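Flagellar motor switch protein FliG (Thermotoga maritima, PDB 3AJC) probably forms part of the switch complex at the base of the flagellar basal body, which contacts chemotaxis proteins and the components that set rotation direction. Local coordinates at residues L145-V150 / I207-L211. Residue numbers count along the deposited sequence, not the author numbering.
Sequences LVLREV and IIRRL
Helix packing through apolar side chains is well illustrated in the all-helical C-terminal domain of FliG, where Val146, Ile207 and Leu211 meet. Here residues 145-147 of helix 140-147, with the type I turn that follows, pack on the long helix 194-213. The backbones are closest at Val146 and Ile208, whose CA atoms lie 6.6 Å apart. Both methyls of Val146, chi1 t, lie against Ile208 CG1 (Val146 CG2 at 3.9 Å); Val146 CG1 also comes within 4.2 Å of Ile207 CG2, and Val146 CG2 within 4.1 Å of Leu211 CD1. Ile207 and Leu211, one helical turn apart and joined by the bond from Leu211 N to Ile207 O (2.9 Å), both direct CA-to-CB toward segment 145-150. Leu211, in the mt rotamer, brings CD1 to 3.7 Å from Leu145 CD2; Leu145 also touches Glu216 and Leu211 touches Ile217, so the chain beyond the long helix borders this side. The turn from Leu147 to Val150 closes with Val150 N to Leu147 O at 3.0 Å, carrying the chain over Ile207. The mt rotamer of Ile207 extends CD1 to 3.6 Å from Val150 CG2 and 3.1 Å from Glu149 O. Farther out, Glu149 CB rests 3.7 Å from Ile207 CG2, and its carboxylate lies at the exposed edge. Arg210, whose CA-to-CB bond points sideways, runs out with chi1 and chi2 t, then bends at chi3 (p) and chi4 (69°), bringing its end nearer for a salt bridge whose hydrogen bond is weak: Arg210 NH2 stands 3.4 Å from Glu149 OE2, which lies near the guanidinium plane.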
ATOM      1  N   LEU A 145     -20.457  -4.933  -6.729  1.00 42.70           N
ATOM      2  CA  LEU A 145     -20.188  -5.961  -5.732  1.00 43.37           C
ATOM      3  C   LEU A 145     -19.617  -5.291  -4.470  1.00 42.57           C
ATOM      4  O   LEU A 145     -20.044  -5.566  -3.344  1.00 41.22           O
ATOM      5  CB  LEU A 145     -19.158  -6.946  -6.285  1.00 47.09           C
ATOM      6  CG  LEU A 145     -19.068  -8.345  -5.676  1.00 51.93           C
ATOM      7  CD1 LEU A 145     -20.028  -9.271  -6.434  1.00 52.97           C
ATOM      8  CD2 LEU A 145     -17.634  -8.872  -5.778  1.00 53.31           C
ATOM      9  N   VAL A 146     -18.646  -4.403  -4.680  1.00 39.15           N
ATOM     10  CA  VAL A 146     -17.984  -3.694  -3.594  1.00 36.48           C
ATOM     11  C   VAL A 146     -18.917  -2.758  -2.821  1.00 34.99           C
ATOM     12  O   VAL A 146     -18.894  -2.730  -1.589  1.00 32.35           O
ATOM     13  CB  VAL A 146     -16.775  -2.881  -4.147  1.00 35.74           C
ATOM     14  CG1 VAL A 146     -16.118  -2.045  -3.038  1.00 29.81           C
ATOM     15  CG2 VAL A 146     -15.767  -3.835  -4.766  1.00 33.99           C
ATOM     16  N   LEU A 147     -19.730  -1.999  -3.549  1.00 34.96           N
ATOM     17  CA  LEU A 147     -20.657  -1.048  -2.944  1.00 37.43           C
ATOM     18  C   LEU A 147     -21.619  -1.649  -1.916  1.00 39.12           C
ATOM     19  O   LEU A 147     -21.916  -1.031  -0.889  1.00 37.70           O
ATOM     20  CB  LEU A 147     -21.442  -0.327  -4.041  1.00 36.39           C
ATOM     21  CG  LEU A 147     -20.587   0.576  -4.939  1.00 35.91           C
ATOM     22  CD1 LEU A 147     -21.483   1.323  -5.904  1.00 36.80           C
ATOM     23  CD2 LEU A 147     -19.796   1.560  -4.094  1.00 34.08           C
ATOM     24  N   ARG A 148     -22.095  -2.859  -2.175  1.00 41.65           N
ATOM     25  CA  ARG A 148     -23.007  -3.502  -1.239  1.00 45.04           C
ATOM     26  C   ARG A 148     -22.352  -3.758   0.114  1.00 43.76           C
ATOM     27  O   ARG A 148     -23.040  -4.048   1.094  1.00 42.11           O
ATOM     28  CB  ARG A 148     -23.522  -4.820  -1.825  1.00 50.07           C
ATOM     29  CG  ARG A 148     -24.538  -4.625  -2.948  1.00 57.45           C
ATOM     30  CD  ARG A 148     -24.937  -5.949  -3.590  1.00 62.39           C
ATOM     31  NE  ARG A 148     -23.777  -6.658  -4.118  1.00 66.98           N
ATOM     32  CZ  ARG A 148     -23.849  -7.681  -4.963  1.00 71.33           C
ATOM     33  NH1 ARG A 148     -25.035  -8.112  -5.377  1.00 74.14           N
ATOM     34  NH2 ARG A 148     -22.740  -8.273  -5.397  1.00 72.11           N
ATOM     35  N   GLU A 149     -21.027  -3.632   0.167  1.00 40.18           N
ATOM     36  CA  GLU A 149     -20.277  -3.873   1.400  1.00 37.51           C
ATOM     37  C   GLU A 149     -19.824  -2.590   2.090  1.00 34.38           C
ATOM     38  O   GLU A 149     -19.100  -2.645   3.084  1.00 34.08           O
ATOM     39  CB  GLU A 149     -19.047  -4.714   1.082  1.00 41.84           C
ATOM     40  CG  GLU A 149     -19.344  -5.922   0.206  1.00 47.41           C
ATOM     41  CD  GLU A 149     -19.762  -7.138   1.006  1.00 51.06           C
ATOM     42  OE1 GLU A 149     -20.350  -8.068   0.410  1.00 54.84           O
ATOM     43  OE2 GLU A 149     -19.489  -7.170   2.227  1.00 51.78           O
ATOM     44  N   VAL A 150     -20.256  -1.440   1.579  1.00 29.93           N
ATOM     45  CA  VAL A 150     -19.838  -0.160   2.140  1.00 28.25           C
ATOM     46  C   VAL A 150     -20.962   0.684   2.732  1.00 27.20           C
ATOM     47  O   VAL A 150     -21.929   0.995   2.044  1.00 26.51           O
ATOM     48  CB  VAL A 150     -19.125   0.688   1.055  1.00 30.81           C
ATOM     49  CG1 VAL A 150     -18.552   1.978   1.683  1.00 25.98           C
ATOM     50  CG2 VAL A 150     -18.029  -0.156   0.379  1.00 31.18           C
ATOM     51  N   ILE A 207     -11.986  -4.086   1.758  1.00 33.91           N
ATOM     52  CA  ILE A 207     -13.142  -4.818   1.244  1.00 35.84           C
ATOM     53  C   ILE A 207     -12.776  -5.414  -0.120  1.00 36.76           C
ATOM     54  O   ILE A 207     -13.072  -6.568  -0.407  1.00 37.97           O
ATOM     55  CB  ILE A 207     -14.379  -3.886   1.073  1.00 35.53           C
ATOM     56  CG1 ILE A 207     -14.924  -3.481   2.445  1.00 35.79           C
ATOM     57  CG2 ILE A 207     -15.454  -4.574   0.238  1.00 31.14           C
ATOM     58  CD1 ILE A 207     -16.101  -2.536   2.363  1.00 36.35           C
ATOM     59  N   ILE A 208     -12.127  -4.612  -0.955  1.00 38.63           N
ATOM     60  CA  ILE A 208     -11.710  -5.047  -2.283  1.00 39.53           C
ATOM     61  C   ILE A 208     -10.674  -6.175  -2.195  1.00 42.04           C
ATOM     62  O   ILE A 208     -10.773  -7.186  -2.895  1.00 38.92           O
ATOM     63  CB  ILE A 208     -11.133  -3.847  -3.072  1.00 37.23           C
ATOM     64  CG1 ILE A 208     -12.271  -2.865  -3.392  1.00 36.69           C
ATOM     65  CG2 ILE A 208     -10.425  -4.322  -4.348  1.00 33.77           C
ATOM     66  CD1 ILE A 208     -11.812  -1.507  -3.914  1.00 33.05           C
ATOM     67  N   ARG A 209      -9.686  -6.003  -1.325  1.00 45.10           N
ATOM     68  CA  ARG A 209      -8.655  -7.018  -1.164  1.00 50.14           C
ATOM     69  C   ARG A 209      -9.268  -8.356  -0.732  1.00 52.47           C
ATOM     70  O   ARG A 209      -8.809  -9.421  -1.151  1.00 52.58           O
ATOM     71  CB  ARG A 209      -7.619  -6.549  -0.142  1.00 51.10           C
ATOM     72  CG  ARG A 209      -6.280  -7.250  -0.257  1.00 56.34           C
ATOM     73  CD  ARG A 209      -5.227  -6.516   0.543  1.00 59.86           C
ATOM     74  NE  ARG A 209      -5.449  -6.623   1.981  1.00 62.68           N
ATOM     75  CZ  ARG A 209      -5.300  -5.615   2.837  1.00 64.59           C
ATOM     76  NH1 ARG A 209      -4.935  -4.413   2.399  1.00 63.93           N
ATOM     77  NH2 ARG A 209      -5.507  -5.810   4.133  1.00 64.86           N
ATOM     78  N   ARG A 210     -10.311  -8.294   0.094  1.00 54.69           N
ATOM     79  CA  ARG A 210     -10.986  -9.499   0.569  1.00 58.12           C
ATOM     80  C   ARG A 210     -11.882 -10.125  -0.497  1.00 59.09           C
ATOM     81  O   ARG A 210     -11.981 -11.349  -0.593  1.00 58.75           O
ATOM     82  CB  ARG A 210     -11.828  -9.191   1.810  1.00 60.15           C
ATOM     83  CG  ARG A 210     -12.706 -10.350   2.255  1.00 63.58           C
ATOM     84  CD  ARG A 210     -13.444 -10.030   3.550  1.00 67.91           C
ATOM     85  NE  ARG A 210     -14.310  -8.860   3.420  1.00 71.33           N
ATOM     86  CZ  ARG A 210     -15.416  -8.820   2.682  1.00 72.56           C
ATOM     87  NH1 ARG A 210     -15.806  -9.890   1.999  1.00 72.78           N
ATOM     88  NH2 ARG A 210     -16.134  -7.704   2.630  1.00 73.98           N
ATOM     89  N   LEU A 211     -12.540  -9.288  -1.293  1.00 60.65           N
ATOM     90  CA  LEU A 211     -13.418  -9.788  -2.344  1.00 62.13           C
ATOM     91  C   LEU A 211     -12.654 -10.401  -3.509  1.00 64.23           C
ATOM     92  O   LEU A 211     -13.237 -11.091  -4.341  1.00 63.73           O
ATOM     93  CB  LEU A 211     -14.338  -8.680  -2.857  1.00 59.79           C
ATOM     94  CG  LEU A 211     -15.541  -8.367  -1.968  1.00 59.63           C
ATOM     95  CD1 LEU A 211     -16.385  -7.291  -2.625  1.00 58.20           C
ATOM     96  CD2 LEU A 211     -16.370  -9.630  -1.754  1.00 59.39           C
TER